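Local structure of glycosyl hydrolase (Bacteroides ovatus, 3QC2) at residues D244-E249 against K268-R273; N281-G286 against T323-G328. The protein is a glycosyl hydrolase of a family built on a five-bladed beta-propeller. All coordinates share one frame; numbering follows the deposited sequence.

Contact 1: residues D244-E249 against K268-R273; sequences DSHLTE and KNHSGR
Leu247 and Lys268 form an antiparallel hydrogen-bonded pair, and His246 also faces Lys268, which makes a classic beta bulge. The bulge lies where strand 247-257 begins and strand 260-268 ends, at the open end of a hairpin in a blade of the propeller. Lys268 N donates to Leu247 O at 3.2 Å. The carbonyl of Lys268 takes the bulged side: His246 N reaches Lys268 O at 2.9 Å. Ser245 N adds a weak bond to the same oxygen.

The side chains continue this pairing. Leu247 and Lys268 run side by side, and Leu247 CD1 touches Lys268 CD at 3.6 Å. Tyr283 of the next strand packs against both. The lysine chain is fully extended, which carries its methylene CD to the edge of the His246 ring, near its plane. One water accepts from Lys268 NZ at 3.2 Å and, weakly, from His246 NE2. Lys268 NZ and His246 NE2 are 5.2 Å apart, so they meet through the water.

Beyond the bulge, Ser245 fixes the departing loop. Its OG sits between the backbone N and the carbonyl carbon (chi1 47°). There it accepts from His270 N at 2.7 Å in a nearly straight bond of 175°. Ser245 OG is also bonded to Tyr242 O, so two partners grip the hydroxyl. The Asp244 carboxylate is held outside the contact, by salt bridges to Arg239 and Arg301 and a hydrogen bond to Tyr265.

The two histidine rings meet obliquely, with planes at 74°, and His246 ND1 comes within 3.3 Å of His270 CD2. Arg273 CG lies above one face of the His270 ring, toward its rim. At the ring edge, His270 ND1 accepts from Gly272 N at 3.0 Å, with the donor close to the ring plane.

Contact 2: residues N281-G286 against T323-G328; sequences NVYAAG and TVFIEG
Tyr283 meets Thr323, Val324 and Phe325 where strand 283-290 of one sheet comes beside strand 324-332 of the next, a junction between neighbouring blades of the beta-propeller. The two strands meet near their starts and run in roughly the same direction, at 40° to each other. Their segments approach to 5.7 Å. One weak backbone bond and one backbone-to-side-chain bond link them.

The tight part is centred on Tyr283. Its backbone N donates to Thr323 OG1 at 3.0 Å, nearly straight. That oxygen stands anti to the threonine backbone N (chi1 -174°), beside the carbonyl carbon, which turns it to the tyrosine strand. The same OG1 also lies at the edge of the Tyr283 ring, near its plane. The tyrosine carbonyl is used as well: Val324 N gives a weak, long bond of 3.4 Å to Tyr283 O. Close by, Tyr283 CB rests 3.2 Å from Val324 O.

The two aromatic rings make a T-shaped pair. Phe325 presents its edge to one face of Tyr283, with centroids 5.2 Å apart and planes at 79°. Phe325 CD1 sits over the middle of the tyrosine ring. Asn266 of strand 260-268 touches both rings, and its OD1 accepts from Ile326 N, so a side chain of the first sheet also grips the second.

Packing thins toward the start of 281-286. Val282 is partly exposed and leans only its CB and CG1 on Thr323, with Val282 CB 3.6 Å from Thr323 OG1.

Further along both strands, at Ala285 and Ile326, the contact is buried and apolar. Here the methyl of Ala285 meets the branch tips of Ile326, with Ala285 CB 3.7 Å from Ile326 CD1.

Contact 1 and contact 2 have centres 12 Å apart and share the sheet that holds strands 247-257, 260-268 and 283-290. The loop at 268-273 and the start of 281-286 are probably joined by two backbone hydrogen bonds, Asn281 N to Asn269 O at 2.8 Å and Asn269 N to Val282 O at 3.1 Å. Tyr283 connects the two contacts through its side chain, because its OH reaches back to contact 1. There Tyr283 OH packs 3.3 Å from Leu247 CD1 and 3.4 Å from Glu249 OE1. Contact 1 pairs the open end of the 247-268 hairpin. Along the chain the two are in series, contact 1 being complete before contact 2 begins.

Contact 1: residues D244-E249 against K268-R273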
loop_
_atom_site.group_PDB
_atom_site.type_symbol
_atom_site.label_atom_id
_atom_site.label_comp_id
_atom_site.label_asym_id
_atom_site.label_seq_id
_atom_site.Cartn_x
_atom_site.Cartn_y
_atom_site.Cartn_z
ATOM N N ASP A 244 -4.606 4.401 -15.791
ATOM C CA ASP A 244 -3.241 4.280 -15.265
ATOM C C ASP A 244 -2.272 4.794 -16.306
ATOM O O ASP A 244 -1.459 4.048 -16.848
ATOM C CB ASP A 244 -2.925 2.834 -14.808
ATOM C CG ASP A 244 -3.127 1.778 -15.913
ATOM O OD1 ASP A 244 -3.943 2.012 -16.873
ATOM O OD2 ASP A 244 -2.475 0.698 -15.792
ATOM N N SER A 245 -2.367 6.106 -16.548
ATOM C CA SER A 245 -1.608 6.805 -17.597
ATOM C C SER A 245 -0.445 7.671 -17.124
ATOM O O SER A 245 0.388 8.064 -17.938
ATOM C CB SER A 245 -2.563 7.676 -18.407
ATOM O OG SER A 245 -3.402 8.428 -17.556
ATOM N N HIS A 246 -0.412 7.995 -15.837
ATOM C CA HIS A 246 0.679 8.777 -15.273
ATOM C C HIS A 246 1.523 7.934 -14.319
ATOM O O HIS A 246 2.742 8.028 -14.328
ATOM C CB HIS A 246 0.151 10.028 -14.574
ATOM C CG HIS A 246 1.234 10.914 -14.040
ATOM N ND1 HIS A 246 2.239 11.421 -14.834
ATOM C CD2 HIS A 246 1.457 11.401 -12.794
ATOM C CE1 HIS A 246 3.043 12.169 -14.098
ATOM N NE2 HIS A 246 2.589 12.174 -12.856
ATOM N N LEU A 247 0.863 7.108 -13.506
ATOM C CA LEU A 247 1.543 6.248 -12.550
ATOM C C LEU A 247 0.917 4.874 -12.467
ATOM O O LEU A 247 -0.278 4.724 -12.629
ATOM C CB LEU A 247 1.478 6.872 -11.163
ATOM C CG LEU A 247 2.085 8.250 -10.949
ATOM C CD1 LEU A 247 1.817 8.702 -9.494
ATOM C CD2 LEU A 247 3.587 8.265 -11.257
ATOM N N THR A 248 1.751 3.872 -12.231
ATOM C CA THR A 248 1.307 2.497 -11.986
ATOM C C THR A 248 1.984 2.143 -10.691
ATOM O O THR A 248 3.111 1.627 -10.689
ATOM C CB THR A 248 1.724 1.506 -13.125
ATOM O OG1 THR A 248 3.137 1.615 -13.382
ATOM C CG2 THR A 248 0.928 1.783 -14.424
ATOM N N GLU A 249 1.319 2.448 -9.575
ATOM C CA GLU A 249 1.922 2.266 -8.248
ATOM C C GLU A 249 1.406 1.043 -7.488
ATOM O O GLU A 249 0.199 0.869 -7.301
ATOM C CB GLU A 249 1.728 3.533 -7.426
ATOM C CG GLU A 249 2.433 3.529 -6.083
ATOM C CD GLU A 249 2.545 4.924 -5.492
ATOM O OE1 GLU A 249 1.786 5.831 -5.945
ATOM O OE2 GLU A 249 3.398 5.128 -4.586
ATOM N N LYS A 268 -2.729 6.405 -11.535
ATOM C CA LYS A 268 -2.995 7.847 -11.509
ATOM C C LYS A 268 -3.274 8.302 -12.931
ATOM O O LYS A 268 -2.519 7.984 -13.843
ATOM C CB LYS A 268 -1.822 8.619 -10.913
ATOM C CG LYS A 268 -2.109 10.127 -10.703
ATOM C CD LYS A 268 -1.047 10.785 -9.830
ATOM C CE LYS A 268 -1.321 12.292 -9.629
ATOM N NZ LYS A 268 -0.354 12.930 -8.655
ATOM N N ASN A 269 -4.357 9.040 -13.120
ATOM C CA ASN A 269 -4.767 9.487 -14.462
ATOM C C ASN A 269 -4.000 10.750 -14.919
ATOM O O ASN A 269 -3.990 11.769 -14.218
ATOM C CB ASN A 269 -6.277 9.753 -14.469
ATOM C CG ASN A 269 -6.875 9.794 -15.872
ATOM O OD1 ASN A 269 -6.330 9.224 -16.815
ATOM N ND2 ASN A 269 -8.034 10.450 -15.999
ATOM N N HIS A 270 -3.364 10.667 -16.092
ATOM C CA HIS A 270 -2.596 11.781 -16.652
ATOM C C HIS A 270 -3.578 12.802 -17.266
ATOM O O HIS A 270 -4.511 12.417 -17.954
ATOM C CB HIS A 270 -1.640 11.256 -17.718
ATOM C CG HIS A 270 -0.510 12.175 -18.026
ATOM N ND1 HIS A 270 -0.678 13.358 -18.697
ATOM C CD2 HIS A 270 0.818 12.069 -17.779
ATOM C CE1 HIS A 270 0.491 13.957 -18.838
ATOM N NE2 HIS A 270 1.416 13.197 -18.288
ATOM N N SER A 271 -3.365 14.096 -17.016
ATOM C CA SER A 271 -4.290 15.135 -17.538
ATOM C C SER A 271 -4.149 15.397 -19.053
ATOM O O SER A 271 -5.092 15.876 -19.701
ATOM C CB SER A 271 -4.142 16.431 -16.749
ATOM O OG SER A 271 -2.798 16.831 -16.683
ATOM N N GLY A 272 -2.989 15.080 -19.603
ATOM C CA GLY A 272 -2.721 15.257 -21.032
ATOM C C GLY A 272 -2.693 13.976 -21.868
ATOM O O GLY A 272 -2.976 14.016 -23.080
ATOM N N ARG A 273 -2.361 12.847 -21.230
ATOM C CA ARG A 273 -2.257 11.548 -21.916
ATOM C C ARG A 273 -3.197 10.480 -21.321
ATOM O O ARG A 273 -3.107 9.324 -21.680
ATOM C CB ARG A 273 -0.807 11.022 -21.849
ATOM C CG ARG A 273 0.279 12.025 -22.314
ATOM C CD ARG A 273 1.694 11.396 -22.246
ATOM N NE ARG A 273 1.916 10.429 -23.343
ATOM C CZ ARG A 273 2.576 10.691 -24.497
ATOM N NH1 ARG A 273 3.133 11.891 -24.722
ATOM N NH2 ARG A 273 2.697 9.734 -25.429
HETATM O O HOH W 1 2.535 12.063 -9.683
#

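Contact 2: residues N281-G286 against T323-G328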
loop_
_atom_site.group_PDB
_atom_site.type_symbol
_atom_site.label_atom_id
_atom_site.label_comp_id
_atom_site.label_asym_id
_atom_site.label_seq_id
_atom_site.Cartn_x
_atom_site.Cartn_y
_atom_site.Cartn_z
ATOM N N ASN A 281 -5.508 13.376 -12.569
ATOM C CA ASN A 281 -4.572 13.460 -11.442
ATOM C C ASN A 281 -5.041 12.829 -10.132
ATOM O O ASN A 281 -4.701 13.315 -9.036
ATOM C CB ASN A 281 -4.185 14.938 -11.196
ATOM C CG ASN A 281 -3.555 15.577 -12.400
ATOM O OD1 ASN A 281 -2.727 14.960 -13.084
ATOM N ND2 ASN A 281 -3.923 16.822 -12.669
ATOM N N VAL A 282 -5.812 11.754 -10.234
ATOM C CA VAL A 282 -6.271 11.026 -9.041
ATOM C C VAL A 282 -6.148 9.537 -9.280
ATOM O O VAL A 282 -5.935 9.092 -10.420
ATOM C CB VAL A 282 -7.680 11.399 -8.658
ATOM C CG1 VAL A 282 -7.714 12.859 -8.167
ATOM C CG2 VAL A 282 -8.590 11.191 -9.802
ATOM N N TYR A 283 -6.285 8.770 -8.204
ATOM C CA TYR A 283 -6.089 7.336 -8.254
ATOM C C TYR A 283 -7.354 6.503 -8.311
ATOM O O TYR A 283 -8.352 6.814 -7.667
ATOM C CB TYR A 283 -5.296 6.877 -7.028
ATOM C CG TYR A 283 -3.864 7.358 -6.958
ATOM C CD1 TYR A 283 -2.843 6.643 -7.561
ATOM C CD2 TYR A 283 -3.535 8.495 -6.264
ATOM C CE1 TYR A 283 -1.527 7.063 -7.478
ATOM C CE2 TYR A 283 -2.221 8.932 -6.180
ATOM C CZ TYR A 283 -1.226 8.210 -6.785
ATOM O OH TYR A 283 0.069 8.638 -6.697
ATOM N N ALA A 284 -7.269 5.423 -9.085
ATOM C CA ALA A 284 -8.306 4.406 -9.187
ATOM C C ALA A 284 -7.540 3.076 -9.262
ATOM O O ALA A 284 -6.457 3.004 -9.866
ATOM C CB ALA A 284 -9.180 4.616 -10.387
ATOM N N ALA A 285 -8.095 2.045 -8.639
ATOM C CA ALA A 285 -7.422 0.773 -8.485
ATOM C C ALA A 285 -7.564 -0.188 -9.652
ATOM O O ALA A 285 -8.649 -0.364 -10.205
ATOM C CB ALA A 285 -7.894 0.094 -7.183
ATOM N N GLY A 286 -6.441 -0.832 -9.992
ATOM C CA GLY A 286 -6.375 -1.804 -11.061
ATOM C C GLY A 286 -5.765 -3.105 -10.575
ATOM O O GLY A 286 -5.451 -3.248 -9.404
ATOM N N THR A 323 -10.601 10.360 -4.511
ATOM C CA THR A 323 -9.440 9.574 -4.883
ATOM C C THR A 323 -9.272 8.404 -3.844
ATOM O O THR A 323 -9.512 8.598 -2.638
ATOM C CB THR A 323 -8.166 10.473 -4.990
ATOM O OG1 THR A 323 -7.074 9.718 -5.495
ATOM C CG2 THR A 323 -7.796 11.042 -3.670
ATOM N N VAL A 324 -8.930 7.198 -4.329
ATOM C CA VAL A 324 -8.715 6.027 -3.442
ATOM C C VAL A 324 -7.351 5.391 -3.713
ATOM O O VAL A 324 -6.936 5.286 -4.853
ATOM C CB VAL A 324 -9.835 4.947 -3.567
ATOM C CG1 VAL A 324 -11.155 5.495 -3.067
ATOM C CG2 VAL A 324 -9.953 4.430 -4.997
ATOM N N PHE A 325 -6.671 4.972 -2.651
ATOM C CA PHE A 325 -5.337 4.377 -2.759
ATOM C C PHE A 325 -5.296 3.052 -1.968
ATOM O O PHE A 325 -5.206 3.064 -0.733
ATOM C CB PHE A 325 -4.311 5.381 -2.235
ATOM C CG PHE A 325 -2.893 5.013 -2.516
ATOM C CD1 PHE A 325 -2.337 5.274 -3.756
ATOM C CD2 PHE A 325 -2.109 4.442 -1.546
ATOM C CE1 PHE A 325 -1.013 4.952 -4.034
ATOM C CE2 PHE A 325 -0.785 4.118 -1.810
ATOM C CZ PHE A 325 -0.237 4.375 -3.063
ATOM N N ILE A 326 -5.390 1.914 -2.688
ATOM C CA ILE A 326 -5.400 0.582 -2.036
ATOM C C ILE A 326 -4.012 0.217 -1.559
ATOM O O ILE A 326 -3.015 0.476 -2.247
ATOM C CB ILE A 326 -6.026 -0.553 -2.925
ATOM C CG1 ILE A 326 -5.237 -0.785 -4.217
ATOM C CG2 ILE A 326 -7.471 -0.228 -3.253
ATOM C CD1 ILE A 326 -5.732 -2.006 -5.027
ATOM N N GLU A 327 -3.940 -0.381 -0.374
ATOM C CA GLU A 327 -2.644 -0.668 0.243
ATOM C C GLU A 327 -2.629 -1.829 1.258
ATOM O O GLU A 327 -1.566 -2.445 1.476
ATOM C CB GLU A 327 -2.161 0.623 0.902
ATOM C CG GLU A 327 -0.741 0.633 1.404
ATOM C CD GLU A 327 -0.286 2.058 1.783
ATOM O OE1 GLU A 327 -0.818 3.022 1.222
ATOM O OE2 GLU A 327 0.601 2.197 2.622
ATOM N N GLY A 328 -3.779 -2.113 1.884
ATOM C CA GLY A 328 -3.899 -3.209 2.873
ATOM C C GLY A 328 -4.928 -4.218 2.416
ATOM O O GLY A 328 -5.938 -3.852 1.782
#